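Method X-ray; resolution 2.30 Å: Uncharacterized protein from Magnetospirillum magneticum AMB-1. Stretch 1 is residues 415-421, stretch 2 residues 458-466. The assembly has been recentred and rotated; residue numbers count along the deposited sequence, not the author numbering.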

ATOM      1  N   ASP A 415     -18.958  16.060  -1.606  1.00 33.26           N
ATOM      2  CA  ASP A 415     -18.316  17.331  -1.907  1.00 33.44           C
ATOM      3  C   ASP A 415     -16.801  17.158  -2.016  1.00 32.67           C
ATOM      4  O   ASP A 415     -16.201  17.559  -3.004  1.00 31.44           O
ATOM      5  CB  ASP A 415     -18.628  18.359  -0.810  1.00 34.33           C
ATOM      6  CG  ASP A 415     -20.097  18.763  -0.765  1.00 37.34           C
ATOM      7  OD1 ASP A 415     -20.914  18.188  -1.510  1.00 37.83           O
ATOM      8  OD2 ASP A 415     -20.435  19.658   0.045  1.00 42.23           O
ATOM      9  N   LEU A 416     -16.193  16.587  -0.982  1.00 30.87           N
ATOM     10  CA  LEU A 416     -14.758  16.310  -0.969  1.00 33.82           C
ATOM     11  C   LEU A 416     -13.971  17.611  -1.163  1.00 38.14           C
ATOM     12  O   LEU A 416     -12.958  17.642  -1.882  1.00 38.05           O
ATOM     13  CB  LEU A 416     -14.398  15.299  -2.075  1.00 34.50           C
ATOM     14  CG  LEU A 416     -15.262  14.032  -2.103  1.00 34.43           C
ATOM     15  CD1 LEU A 416     -14.851  13.125  -3.233  1.00 34.18           C
ATOM     16  CD2 LEU A 416     -15.176  13.313  -0.769  1.00 35.47           C
ATOM     17  N   GLY A 417     -14.498  18.675  -0.564  1.00 38.15           N
ATOM     18  CA  GLY A 417     -13.927  19.998  -0.629  1.00 41.43           C
ATOM     19  C   GLY A 417     -14.992  21.079  -0.538  1.00 41.07           C
ATOM     20  O   GLY A 417     -16.173  20.798  -0.685  1.00 41.17           O
ATOM     21  N   SER A 418     -14.552  22.314  -0.319  1.00 41.13           N
ATOM     22  CA  SER A 418     -15.433  23.457  -0.182  1.00 42.76           C
ATOM     23  C   SER A 418     -15.188  24.441  -1.284  1.00 41.69           C
ATOM     24  O   SER A 418     -14.058  24.727  -1.636  1.00 37.59           O
ATOM     25  CB  SER A 418     -15.191  24.187   1.135  1.00 44.35           C
ATOM     26  OG  SER A 418     -15.468  23.356   2.233  1.00 54.43           O
ATOM     27  N   ARG A 419     -16.289  24.958  -1.791  1.00 45.27           N
ATOM     28  CA  ARG A 419     -16.320  26.003  -2.763  1.00 50.80           C
ATOM     29  C   ARG A 419     -15.501  27.197  -2.269  1.00 55.60           C
ATOM     30  O   ARG A 419     -15.455  27.506  -1.066  1.00 54.79           O
ATOM     31  CB  ARG A 419     -17.791  26.370  -3.002  1.00 54.49           C
ATOM     32  CG  ARG A 419     -18.070  27.543  -3.916  1.00 60.11           C
ATOM     33  CD  ARG A 419     -17.600  27.312  -5.335  1.00 61.38           C
ATOM     34  NE  ARG A 419     -18.360  26.302  -6.078  1.00 59.59           N
ATOM     35  CZ  ARG A 419     -18.023  25.911  -7.306  1.00 58.05           C
ATOM     36  NH1 ARG A 419     -16.959  26.443  -7.892  1.00 63.41           N
ATOM     37  NH2 ARG A 419     -18.716  24.993  -7.948  1.00 55.49           N
ATOM     38  N   ASN A 420     -14.825  27.826  -3.226  1.00 63.61           N
ATOM     39  CA  ASN A 420     -14.003  28.998  -2.997  1.00 71.43           C
ATOM     40  C   ASN A 420     -14.857  30.121  -2.368  1.00 71.99           C
ATOM     41  O   ASN A 420     -15.738  30.699  -3.019  1.00 64.91           O
ATOM     42  CB  ASN A 420     -13.348  29.445  -4.331  1.00 73.46           C
ATOM     43  CG  ASN A 420     -12.285  30.538  -4.148  1.00 77.86           C
ATOM     44  OD1 ASN A 420     -12.023  30.996  -3.030  1.00 82.72           O
ATOM     45  ND2 ASN A 420     -11.667  30.961  -5.256  1.00 75.87           N
ATOM     46  N   PRO A 421     -14.609  30.415  -1.086  1.00 72.55           N
ATOM     47  CA  PRO A 421     -15.421  31.451  -0.448  1.00 74.50           C
ATOM     48  C   PRO A 421     -15.086  32.863  -0.935  1.00 73.06           C
ATOM     49  O   PRO A 421     -15.616  33.299  -1.951  1.00 68.94           O
ATOM     50  CB  PRO A 421     -15.090  31.284   1.035  1.00 74.14           C
ATOM     51  CG  PRO A 421     -13.735  30.643   1.081  1.00 71.28           C
ATOM     52  CD  PRO A 421     -13.555  29.878  -0.197  1.00 68.69           C
TER
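Stretch 2 458-466: NFGGVVYSE

How does stretch 2 run along stretch 1? It lies antiparallel to it, extended from Val-462 to Ser-465 as a strand beside the short strand Ser-418 to Arg-419. Ser-418 faces Tyr-464 as the hydrogen-bonded pair, their CA atoms 5.3 Å apart; Arg-419 and Val-463 form the non-hydrogen-bonded pair, CA to CA 4.3 Å. The side chains of these two pairs emerge on different faces of the sheet.

Which backbone groups are satisfied across the seam? Ser-418 N donates to Tyr-464 O at 2.9 Å, and Tyr-464 N returns a bond to Ser-418 O at 2.8 Å, closing the ring typical of antiparallel strands. Ser-418 O also receives a CA-H...O contact from Val-463 CA at 3.3 Å. Further along, Asn-420 N reaches Val-462 O over a longer 3.3 Å, while Asn-420 OD1 rests at the Tyr-464 ring edge, 3.5 Å from Tyr-464 CE1. At the other end a side chain takes over: Ser-465 OG donates to Leu-416 O at 2.8 Å.

What does the Arg-419 side chain find? Its guanidinium reaches the loop before the strand, where Gly-460 O lies at its edge and accepts a bond from Arg-419 NH1 at 2.7 Å and a weak one from Arg-419 NH2 at 3.2 Å. Arg-419 NE and NH2 also have partners elsewhere in the structure. Val-463 CG1 covers one guanidinium face, 4.3 Å from Arg-419 CZ.

Where is there no room for a side chain? Gly-417 CA approaches Tyr-464 O to 3.0 Å; a CB there would clash with that oxygen, and the backbone angles of Gly-417 themselves call for glycine. At Gly-461, a CB would run into Arg-419 NH1, and its positive phi independently favours glycine.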

ATOM      1  N   ASN A 458     -16.970  20.494  -9.460  1.00 34.71           N
ATOM      2  CA  ASN A 458     -17.984  19.790 -10.237  1.00 34.89           C
ATOM      3  C   ASN A 458     -18.834  20.755 -11.077  1.00 36.22           C
ATOM      4  O   ASN A 458     -19.137  20.473 -12.255  1.00 37.59           O
ATOM      5  CB  ASN A 458     -18.877  18.989  -9.299  1.00 34.44           C
ATOM      6  CG  ASN A 458     -19.886  18.127 -10.033  1.00 34.69           C
ATOM      7  OD1 ASN A 458     -19.529  17.348 -10.918  1.00 34.71           O
ATOM      8  ND2 ASN A 458     -21.159  18.241  -9.642  1.00 31.94           N
ATOM      9  N   PHE A 459     -19.219  21.878 -10.478  1.00 35.23           N
ATOM     10  CA  PHE A 459     -19.986  22.912 -11.199  1.00 37.31           C
ATOM     11  C   PHE A 459     -19.078  24.038 -11.643  1.00 38.06           C
ATOM     12  O   PHE A 459     -19.468  25.214 -11.658  1.00 38.73           O
ATOM     13  CB  PHE A 459     -21.177  23.429 -10.360  1.00 37.96           C
ATOM     14  CG  PHE A 459     -22.206  22.365 -10.090  1.00 39.14           C
ATOM     15  CD1 PHE A 459     -22.779  21.664 -11.142  1.00 40.03           C
ATOM     16  CD2 PHE A 459     -22.558  22.029  -8.799  1.00 41.47           C
ATOM     17  CE1 PHE A 459     -23.696  20.654 -10.906  1.00 43.45           C
ATOM     18  CE2 PHE A 459     -23.488  21.032  -8.554  1.00 42.04           C
ATOM     19  CZ  PHE A 459     -24.056  20.343  -9.606  1.00 41.50           C
ATOM     20  N   GLY A 460     -17.858  23.669 -12.026  1.00 39.00           N
ATOM     21  CA  GLY A 460     -16.894  24.642 -12.527  1.00 41.17           C
ATOM     22  C   GLY A 460     -16.239  25.414 -11.403  1.00 41.39           C
ATOM     23  O   GLY A 460     -16.500  25.193 -10.227  1.00 43.59           O
ATOM     24  N   GLY A 461     -15.377  26.331 -11.771  1.00 43.20           N
ATOM     25  CA  GLY A 461     -14.649  27.073 -10.777  1.00 44.10           C
ATOM     26  C   GLY A 461     -13.698  26.193  -9.977  1.00 43.34           C
ATOM     27  O   GLY A 461     -13.214  25.150 -10.438  1.00 40.73           O
ATOM     28  N   VAL A 462     -13.489  26.610  -8.742  1.00 42.55           N
ATOM     29  CA  VAL A 462     -12.481  26.039  -7.905  1.00 42.32           C
ATOM     30  C   VAL A 462     -13.057  25.635  -6.565  1.00 39.77           C
ATOM     31  O   VAL A 462     -13.863  26.354  -5.977  1.00 39.22           O
ATOM     32  CB  VAL A 462     -11.370  27.108  -7.728  1.00 43.38           C
ATOM     33  CG1 VAL A 462     -10.535  26.875  -6.491  1.00 45.85           C
ATOM     34  CG2 VAL A 462     -10.505  27.157  -8.977  1.00 43.81           C
ATOM     35  N   VAL A 463     -12.636  24.480  -6.082  1.00 39.03           N
ATOM     36  CA  VAL A 463     -12.955  24.099  -4.721  1.00 40.60           C
ATOM     37  C   VAL A 463     -11.641  23.749  -4.017  1.00 39.69           C
ATOM     38  O   VAL A 463     -10.694  23.295  -4.647  1.00 41.62           O
ATOM     39  CB  VAL A 463     -13.980  22.929  -4.626  1.00 40.07           C
ATOM     40  CG1 VAL A 463     -15.215  23.204  -5.476  1.00 40.47           C
ATOM     41  CG2 VAL A 463     -13.365  21.624  -5.041  1.00 41.82           C
ATOM     42  N   TYR A 464     -11.587  24.023  -2.721  1.00 36.98           N
ATOM     43  CA  TYR A 464     -10.465  23.665  -1.895  1.00 37.17           C
ATOM     44  C   TYR A 464     -10.654  22.273  -1.272  1.00 36.29           C
ATOM     45  O   TYR A 464     -11.679  21.966  -0.651  1.00 35.31           O
ATOM     46  CB  TYR A 464     -10.277  24.719  -0.815  1.00 38.38           C
ATOM     47  CG  TYR A 464      -9.747  26.021  -1.362  1.00 38.38           C
ATOM     48  CD1 TYR A 464     -10.589  26.962  -1.910  1.00 41.78           C
ATOM     49  CD2 TYR A 464      -8.399  26.297  -1.322  1.00 43.67           C
ATOM     50  CE1 TYR A 464     -10.098  28.159  -2.407  1.00 45.68           C
ATOM     51  CE2 TYR A 464      -7.893  27.483  -1.818  1.00 48.39           C
ATOM     52  CZ  TYR A 464      -8.750  28.415  -2.345  1.00 46.26           C
ATOM     53  OH  TYR A 464      -8.226  29.584  -2.807  1.00 51.84           O
ATOM     54  N   SER A 465      -9.645  21.446  -1.415  1.00 34.98           N
ATOM     55  CA  SER A 465      -9.726  20.085  -0.992  1.00 39.47           C
ATOM     56  C   SER A 465      -8.447  19.657  -0.280  1.00 41.63           C
ATOM     57  O   SER A 465      -7.382  20.189  -0.538  1.00 46.37           O
ATOM     58  CB  SER A 465      -9.976  19.238  -2.233  1.00 41.38           C
ATOM     59  OG  SER A 465     -10.183  17.888  -1.890  1.00 48.43           O
ATOM     60  N   GLU A 466      -8.569  18.685   0.610  1.00 42.54           N
ATOM     61  CA  GLU A 466      -7.463  18.134   1.361  1.00 44.12           C
ATOM     62  C   GLU A 466      -7.046  16.843   0.715  1.00 43.36           C
ATOM     63  O   GLU A 466      -7.775  16.270  -0.104  1.00 42.31           O
ATOM     64  CB  GLU A 466      -7.919  17.802   2.775  1.00 50.19           C
ATOM     65  CG  GLU A 466      -8.517  18.965   3.551  1.00 55.61           C
ATOM     66  CD  GLU A 466      -9.375  18.493   4.716  1.00 60.85           C
ATOM     67  OE1 GLU A 466      -9.099  17.397   5.264  1.00 62.63           O
ATOM     68  OE2 GLU A 466     -10.339  19.207   5.085  1.00 65.90           O
TER